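PDB 4K3C: outer membrane protein assembly factor BamA from Haemophilus ducreyi, which is thought to assemble and insert beta-barrel proteins into the outer membrane as part of the Bam complex, and is represented here by the transmembrane barrel and two POTRA domains. Local coordinates for residues 354-359 / 366-371; 433-438 / 458-463. All blocks are in the same frame, centred on the assembly; numbering follows the deposited sequence.

Contact 1 of 2, residues 354-359 / 366-371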
ATOM      1  N   SER A 354       3.691 -12.018   3.457  1.00 47.61           N
ATOM      2  CA  SER A 354       3.050 -12.138   4.725  1.00 57.38           C
ATOM      3  C   SER A 354       1.729 -12.760   4.399  1.00 62.20           C
ATOM      4  O   SER A 354       1.112 -12.390   3.435  1.00 51.74           O
ATOM      5  CB  SER A 354       2.871 -10.792   5.367  1.00 49.51           C
ATOM      6  OG  SER A 354       1.902 -10.074   4.663  1.00 52.38           O
ATOM      7  N   GLY A 355       1.339 -13.748   5.183  1.00 62.51           N
ATOM      8  CA  GLY A 355       0.114 -14.478   4.995  1.00 46.04           C
ATOM      9  C   GLY A 355      -0.502 -14.871   6.303  1.00 40.66           C
ATOM     10  O   GLY A 355       0.148 -15.004   7.300  1.00 32.33           O
ATOM     11  N   TYR A 356      -1.797 -15.050   6.267  1.00 40.69           N
ATOM     12  CA  TYR A 356      -2.599 -15.327   7.450  1.00 41.25           C
ATOM     13  C   TYR A 356      -3.534 -16.521   7.233  1.00 47.98           C
ATOM     14  O   TYR A 356      -4.239 -16.606   6.225  1.00 59.57           O
ATOM     15  CB  TYR A 356      -3.415 -14.092   7.858  1.00 46.32           C
ATOM     16  CG  TYR A 356      -2.598 -12.888   8.275  1.00 53.78           C
ATOM     17  CD1 TYR A 356      -1.865 -12.168   7.346  1.00 53.77           C
ATOM     18  CD2 TYR A 356      -2.591 -12.449   9.591  1.00 60.70           C
ATOM     19  CE1 TYR A 356      -1.119 -11.067   7.714  1.00 49.45           C
ATOM     20  CE2 TYR A 356      -1.851 -11.338   9.968  1.00 60.59           C
ATOM     21  CZ  TYR A 356      -1.115 -10.655   9.017  1.00 51.18           C
ATOM     22  OH  TYR A 356      -0.368  -9.563   9.362  1.00 45.92           O
ATOM     23  N   ILE A 357      -3.556 -17.421   8.208  1.00 46.59           N
ATOM     24  CA  ILE A 357      -4.387 -18.616   8.172  1.00 55.42           C
ATOM     25  C   ILE A 357      -5.262 -18.689   9.427  1.00 57.05           C
ATOM     26  O   ILE A 357      -4.754 -18.723  10.555  1.00 58.49           O
ATOM     27  CB  ILE A 357      -3.496 -19.863   8.111  1.00 59.97           C
ATOM     28  CG1 ILE A 357      -2.945 -20.038   6.704  1.00 66.29           C
ATOM     29  CG2 ILE A 357      -4.237 -21.102   8.567  1.00 57.41           C
ATOM     30  CD1 ILE A 357      -1.861 -21.083   6.638  1.00 80.85           C
ATOM     31  N   PRO A 358      -6.585 -18.695   9.242  1.00 51.74           N
ATOM     32  CA  PRO A 358      -7.462 -18.805  10.409  1.00 49.52           C
ATOM     33  C   PRO A 358      -7.762 -20.269  10.713  1.00 48.22           C
ATOM     34  O   PRO A 358      -7.889 -21.055   9.763  1.00 49.52           O
ATOM     35  CB  PRO A 358      -8.728 -18.064   9.954  1.00 45.94           C
ATOM     36  CG  PRO A 358      -8.767 -18.264   8.480  1.00 44.89           C
ATOM     37  CD  PRO A 358      -7.325 -18.364   8.011  1.00 51.48           C
ATOM     38  N   LEU A 359      -7.865 -20.629  11.995  1.00 44.11           N
ATOM     39  CA  LEU A 359      -8.111 -22.023  12.388  1.00 51.31           C
ATOM     40  C   LEU A 359      -9.584 -22.215  12.747  1.00 58.08           C
ATOM     41  O   LEU A 359     -10.000 -23.255  13.265  1.00 45.42           O
ATOM     42  CB  LEU A 359      -7.228 -22.408  13.581  1.00 50.01           C
ATOM     43  CG  LEU A 359      -5.710 -22.267  13.431  1.00 52.30           C
ATOM     44  CD1 LEU A 359      -4.938 -22.983  14.530  1.00 47.61           C
ATOM     45  CD2 LEU A 359      -5.290 -22.776  12.082  1.00 60.44           C
ATOM     46  N   VAL A 366      -5.655 -17.333  14.717  1.00 51.67           N
ATOM     47  CA  VAL A 366      -5.054 -17.174  13.403  1.00 47.49           C
ATOM     48  C   VAL A 366      -3.595 -17.563  13.528  1.00 45.84           C
ATOM     49  O   VAL A 366      -2.994 -17.353  14.582  1.00 44.18           O
ATOM     50  CB  VAL A 366      -5.170 -15.701  12.928  1.00 37.29           C
ATOM     51  CG1 VAL A 366      -4.293 -15.434  11.702  1.00 36.21           C
ATOM     52  CG2 VAL A 366      -6.601 -15.369  12.618  1.00 38.62           C
ATOM     53  N   ILE A 367      -3.039 -18.174  12.481  1.00 39.42           N
ATOM     54  CA  ILE A 367      -1.607 -18.417  12.423  1.00 39.78           C
ATOM     55  C   ILE A 367      -1.093 -17.501  11.353  1.00 42.86           C
ATOM     56  O   ILE A 367      -1.597 -17.532  10.240  1.00 49.97           O
ATOM     57  CB  ILE A 367      -1.247 -19.885  12.043  1.00 48.44           C
ATOM     58  CG1 ILE A 367      -1.623 -20.839  13.166  1.00 52.03           C
ATOM     59  CG2 ILE A 367       0.253 -20.032  11.775  1.00 44.63           C
ATOM     60  CD1 ILE A 367      -0.898 -22.138  13.092  1.00 50.85           C
ATOM     61  N   ALA A 368      -0.108 -16.674  11.685  1.00 49.47           N
ATOM     62  CA  ALA A 368       0.488 -15.778  10.700  1.00 46.30           C
ATOM     63  C   ALA A 368       1.963 -16.066  10.527  1.00 41.67           C
ATOM     64  O   ALA A 368       2.649 -16.467  11.467  1.00 37.17           O
ATOM     65  CB  ALA A 368       0.278 -14.337  11.082  1.00 44.61           C
ATOM     66  N   THR A 369       2.440 -15.875   9.303  1.00 42.86           N
ATOM     67  CA  THR A 369       3.825 -16.149   8.957  1.00 48.80           C
ATOM     68  C   THR A 369       4.290 -15.024   8.049  1.00 41.28           C
ATOM     69  O   THR A 369       3.478 -14.427   7.361  1.00 36.20           O
ATOM     70  CB  THR A 369       3.980 -17.517   8.233  1.00 62.71           C
ATOM     71  OG1 THR A 369       3.494 -17.413   6.886  1.00 62.35           O
ATOM     72  CG2 THR A 369       3.211 -18.624   8.975  1.00 57.30           C
ATOM     73  N   LYS A 370       5.589 -14.727   8.076  1.00 44.84           N
ATOM     74  CA  LYS A 370       6.184 -13.630   7.303  1.00 46.10           C
ATOM     75  C   LYS A 370       7.596 -14.057   6.927  1.00 50.49           C
ATOM     76  O   LYS A 370       8.285 -14.720   7.716  1.00 44.13           O
ATOM     77  CB  LYS A 370       6.267 -12.346   8.144  1.00 36.88           C
ATOM     78  CG  LYS A 370       4.938 -11.859   8.695  1.00 47.07           C
ATOM     79  CD  LYS A 370       5.111 -10.683   9.656  1.00 48.05           C
ATOM     80  CE  LYS A 370       3.763  -9.971   9.946  1.00 64.32           C
ATOM     81  NZ  LYS A 370       2.739 -10.758  10.724  1.00 60.02           N
ATOM     82  N   GLY A 371       8.033 -13.682   5.732  1.00 47.99           N
ATOM     83  CA  GLY A 371       9.385 -13.993   5.304  1.00 51.30           C
ATOM     84  C   GLY A 371       9.914 -12.930   4.362  1.00 49.99           C
ATOM     85  O   GLY A 371       9.183 -12.425   3.525  1.00 45.41           O
TER
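Tyr356 and Ala368 face each other across the periplasmic end of an antiparallel beta hairpin in the wall of the Omp85-type barrel, where strand 346-358 turns into strand 366-378. Their segments run at 162° to each other. Two hydrogen-bonded pairs, Gly355 with Thr369 and Ile357 with Ile367, each exchange two backbone N-H...O=C bonds. In the first pair Gly355 N lies 3.1 Å from Thr369 O, a nearly straight bond.

Side chains alternate between two faces of the wall. On the face of Ser354, Tyr356, Pro358, Val366, Ala368 and Lys370, the phenol is the main feature. Tyr356 sets CG beside its own backbone N and anti to the carbonyl carbon (chi1 -64°). The ring takes the methyl of Ala368 over one face as a CH-pi contact, with CB 4.1 Å from the ring centroid. Val366 meets the same ring at its edge, close to the ring plane, with CG1 4.0 Å from Tyr356 CD2. The Lys370 chain bends at its last torsion, and NZ reaches 3.6 Å from Tyr356 OH; this is proximity, not a hydrogen bond. NZ also has a long, weak ion pair with Glu437 on the next strand. Ser354 CB is 4.1 Å from Lys370 CG, while the serine hydroxyl is hydrogen-bonded to that of Ser330.

Ile357, Ile367 and Thr369 lie on the other face, and Leu359, in the turn just after the strand, brings CD1 to 4.2 Å from Ile367 CG1. This mainly apolar side, with Thr369 among the isoleucines, is consistent with a lipid-facing or rim position.

On the interior side, Lys370 NZ lies between the Tyr356 hydroxyl and the acid Glu437, a setting that would be expected to favour its charged form.

Contact 2 of 2, residues 433-438 / 458-463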
ATOM      1  N   ASN A 433      14.991 -13.163   6.665  1.00 27.89           N
ATOM      2  CA  ASN A 433      14.319 -13.186   7.941  1.00 27.80           C
ATOM      3  C   ASN A 433      13.022 -13.937   7.743  1.00 42.35           C
ATOM      4  O   ASN A 433      12.519 -14.026   6.621  1.00 42.14           O
ATOM      5  CB  ASN A 433      14.034 -11.770   8.426  1.00 35.12           C
ATOM      6  CG  ASN A 433      13.004 -11.047   7.558  1.00 39.06           C
ATOM      7  OD1 ASN A 433      13.112 -11.022   6.338  1.00 32.44           O
ATOM      8  ND2 ASN A 433      11.994 -10.473   8.192  1.00 47.21           N
ATOM      9  N   ALA A 434      12.490 -14.505   8.816  1.00 36.55           N
ATOM     10  CA  ALA A 434      11.165 -15.092   8.742  1.00 30.88           C
ATOM     11  C   ALA A 434      10.574 -15.083  10.118  1.00 35.46           C
ATOM     12  O   ALA A 434      11.268 -14.794  11.098  1.00 41.19           O
ATOM     13  CB  ALA A 434      11.220 -16.469   8.208  1.00 28.58           C
ATOM     14  N   SER A 435       9.287 -15.385  10.194  1.00 28.56           N
ATOM     15  CA  SER A 435       8.559 -15.195  11.435  1.00 28.77           C
ATOM     16  C   SER A 435       7.302 -16.047  11.397  1.00 38.91           C
ATOM     17  O   SER A 435       6.718 -16.270  10.333  1.00 33.39           O
ATOM     18  CB  SER A 435       8.203 -13.723  11.589  1.00 53.75           C
ATOM     19  OG  SER A 435       7.937 -13.397  12.935  1.00 63.01           O
ATOM     20  N   LEU A 436       6.903 -16.539  12.558  1.00 39.28           N
ATOM     21  CA  LEU A 436       5.763 -17.421  12.676  1.00 30.31           C
ATOM     22  C   LEU A 436       5.092 -17.005  13.968  1.00 43.13           C
ATOM     23  O   LEU A 436       5.755 -16.905  15.004  1.00 41.58           O
ATOM     24  CB  LEU A 436       6.271 -18.858  12.783  1.00 32.42           C
ATOM     25  CG  LEU A 436       5.349 -20.078  12.651  1.00 37.36           C
ATOM     26  CD1 LEU A 436       5.421 -20.982  13.884  1.00 31.68           C
ATOM     27  CD2 LEU A 436       3.913 -19.691  12.330  1.00 31.74           C
ATOM     28  N   GLU A 437       3.795 -16.735  13.928  1.00 31.17           N
ATOM     29  CA  GLU A 437       3.105 -16.391  15.165  1.00 43.62           C
ATOM     30  C   GLU A 437       1.708 -16.941  15.298  1.00 47.99           C
ATOM     31  O   GLU A 437       0.980 -17.049  14.317  1.00 53.77           O
ATOM     32  CB  GLU A 437       3.102 -14.876  15.432  1.00 50.00           C
ATOM     33  CG  GLU A 437       2.672 -13.953  14.310  1.00 49.92           C
ATOM     34  CD  GLU A 437       3.183 -12.510  14.523  1.00 55.75           C
ATOM     35  OE1 GLU A 437       3.875 -11.998  13.606  1.00 58.92           O
ATOM     36  OE2 GLU A 437       2.908 -11.896  15.596  1.00 44.53           O
ATOM     37  N   LEU A 438       1.348 -17.291  16.529  1.00 51.64           N
ATOM     38  CA  LEU A 438      -0.030 -17.641  16.865  1.00 50.27           C
ATOM     39  C   LEU A 438      -0.751 -16.431  17.449  1.00 44.35           C
ATOM     40  O   LEU A 438      -0.438 -15.987  18.543  1.00 42.21           O
ATOM     41  CB  LEU A 438      -0.085 -18.778  17.892  1.00 42.87           C
ATOM     42  CG  LEU A 438      -1.243 -19.777  17.765  1.00 40.41           C
ATOM     43  CD1 LEU A 438      -1.728 -20.164  19.115  1.00 36.93           C
ATOM     44  CD2 LEU A 438      -2.391 -19.261  16.921  1.00 52.38           C
ATOM     45  N   PHE A 458       5.072 -15.559  19.186  1.00 36.21           N
ATOM     46  CA  PHE A 458       5.772 -15.568  17.904  1.00 41.14           C
ATOM     47  C   PHE A 458       7.146 -16.207  18.024  1.00 43.12           C
ATOM     48  O   PHE A 458       7.680 -16.379  19.136  1.00 38.11           O
ATOM     49  CB  PHE A 458       5.898 -14.127  17.330  1.00 30.73           C
ATOM     50  CG  PHE A 458       6.779 -13.244  18.150  1.00 42.44           C
ATOM     51  CD1 PHE A 458       8.143 -13.203  17.925  1.00 39.16           C
ATOM     52  CD2 PHE A 458       6.257 -12.488  19.183  1.00 49.04           C
ATOM     53  CE1 PHE A 458       8.963 -12.430  18.706  1.00 40.69           C
ATOM     54  CE2 PHE A 458       7.079 -11.698  19.962  1.00 52.23           C
ATOM     55  CZ  PHE A 458       8.434 -11.673  19.720  1.00 47.15           C
ATOM     56  N   VAL A 459       7.706 -16.548  16.864  1.00 30.46           N
ATOM     57  CA  VAL A 459       9.120 -16.871  16.751  1.00 35.88           C
ATOM     58  C   VAL A 459       9.679 -16.092  15.568  1.00 38.57           C
ATOM     59  O   VAL A 459       9.237 -16.273  14.427  1.00 44.23           O
ATOM     60  CB  VAL A 459       9.369 -18.394  16.569  1.00 46.83           C
ATOM     61  CG1 VAL A 459      10.774 -18.648  16.038  1.00 30.17           C
ATOM     62  CG2 VAL A 459       9.152 -19.128  17.882  1.00 31.03           C
ATOM     63  N   ASP A 460      10.620 -15.196  15.830  1.00 41.89           N
ATOM     64  CA  ASP A 460      11.267 -14.473  14.736  1.00 42.66           C
ATOM     65  C   ASP A 460      12.632 -15.113  14.548  1.00 41.11           C
ATOM     66  O   ASP A 460      13.170 -15.733  15.466  1.00 38.32           O
ATOM     67  CB  ASP A 460      11.434 -12.970  15.039  1.00 44.83           C
ATOM     68  CG  ASP A 460      10.105 -12.205  15.095  1.00 47.90           C
ATOM     69  OD1 ASP A 460       9.043 -12.783  14.808  1.00 51.48           O
ATOM     70  OD2 ASP A 460      10.128 -10.994  15.412  1.00 53.16           O
ATOM     71  N   ALA A 461      13.191 -14.959  13.357  1.00 45.47           N
ATOM     72  CA  ALA A 461      14.506 -15.500  13.039  1.00 43.78           C
ATOM     73  C   ALA A 461      15.041 -14.787  11.806  1.00 43.64           C
ATOM     74  O   ALA A 461      14.306 -14.562  10.837  1.00 41.45           O
ATOM     75  CB  ALA A 461      14.434 -16.999  12.808  1.00 31.60           C
ATOM     76  N   ALA A 462      16.319 -14.420  11.863  1.00 43.25           N
ATOM     77  CA  ALA A 462      16.931 -13.545  10.865  1.00 43.55           C
ATOM     78  C   ALA A 462      18.422 -13.843  10.713  1.00 49.91           C
ATOM     79  O   ALA A 462      19.041 -14.449  11.595  1.00 58.37           O
ATOM     80  CB  ALA A 462      16.727 -12.101  11.252  1.00 40.20           C
ATOM     81  N   THR A 463      18.993 -13.425   9.587  1.00 42.27           N
ATOM     82  CA  THR A 463      20.393 -13.700   9.293  1.00 41.49           C
ATOM     83  C   THR A 463      20.925 -12.687   8.279  1.00 36.30           C
ATOM     84  O   THR A 463      20.385 -12.553   7.190  1.00 34.36           O
ATOM     85  CB  THR A 463      20.595 -15.165   8.778  1.00 30.18           C
ATOM     86  OG1 THR A 463      21.893 -15.309   8.187  1.00 39.25           O
ATOM     87  CG2 THR A 463      19.568 -15.494   7.737  1.00 29.78           C
TER
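Ala434 pairs with Ala461, and Leu436 with Val459, where strands 430-440 and 453-465 run almost exactly antiparallel as neighbours in the Omp85 barrel wall. Both pairs are of the hydrogen-bonded kind, and each exchanges two backbone bonds. Ala434 N meets Ala461 O at 2.7 Å, while Leu436 N approaches Val459 O from 22° out of the carbonyl plane. Between these pairs Ser435 CA makes a CA-H...O contact with Val459 O at 3.3 Å; Asn433 CA and Phe458 CA make others beyond them.

Apolar contacts between side chains are modest. Ala434, Leu436, Val459 and Ala461 share one face, which is largely on the surface and consistent with a lipid-facing side. On the opposite face Asn433 CB touches the methyl of Ala462 at 3.9 Å. The CB atoms of Glu437 and Phe458 meet at 3.5 Å; the ring then leads away, while the two side chains cross at a slant with the carboxylate and ring planes 50° apart.

Polar and charged groups gather on this second face, which also carries Ser435 and Asp460. Asp460 is buried, and its OD2 forms a salt bridge with NE of Arg399, whose guanidinium also makes a cation-pi contact with the Phe458 ring. Arg399 begins the Arg-Gly-Phe sequence of the long loop that enters Omp85 barrels, so this face probably holds that loop against the inner wall. Glu437 has a long, weak ion pair with the same arginine and a hydrogen bond between OE2 and Ser456 OG. The arginine would be expected to ease repulsion between the two acids, Glu437 OE1 and Asp460 OD1 being 5.4 Å apart. Asp460 CG sits beside its own backbone N (chi1 -68°), and the carboxylate leans toward segment 433-438. Asp460 N itself lies at the edge of the Phe458 ring, in its plane.

In the fold
The two contacts join four consecutive strands of the barrel wall, 346-358, 366-378, 430-440 and 453-465, and their centres are about 11 Å apart. Along the chain both segments of contact 1 precede those of contact 2. Strands 366-378 and 430-440 are themselves antiparallel neighbours, so the middle segments of the two contacts meet through probable backbone hydrogen bonds, Glu437 N to Ala368 O at 2.7 Å and Lys370 N to Ser435 O. The long chain excursion between these two strands carries Arg399, which returns to the interior face at contact 2. Contact 1 continues the same wall toward the periplasmic turn.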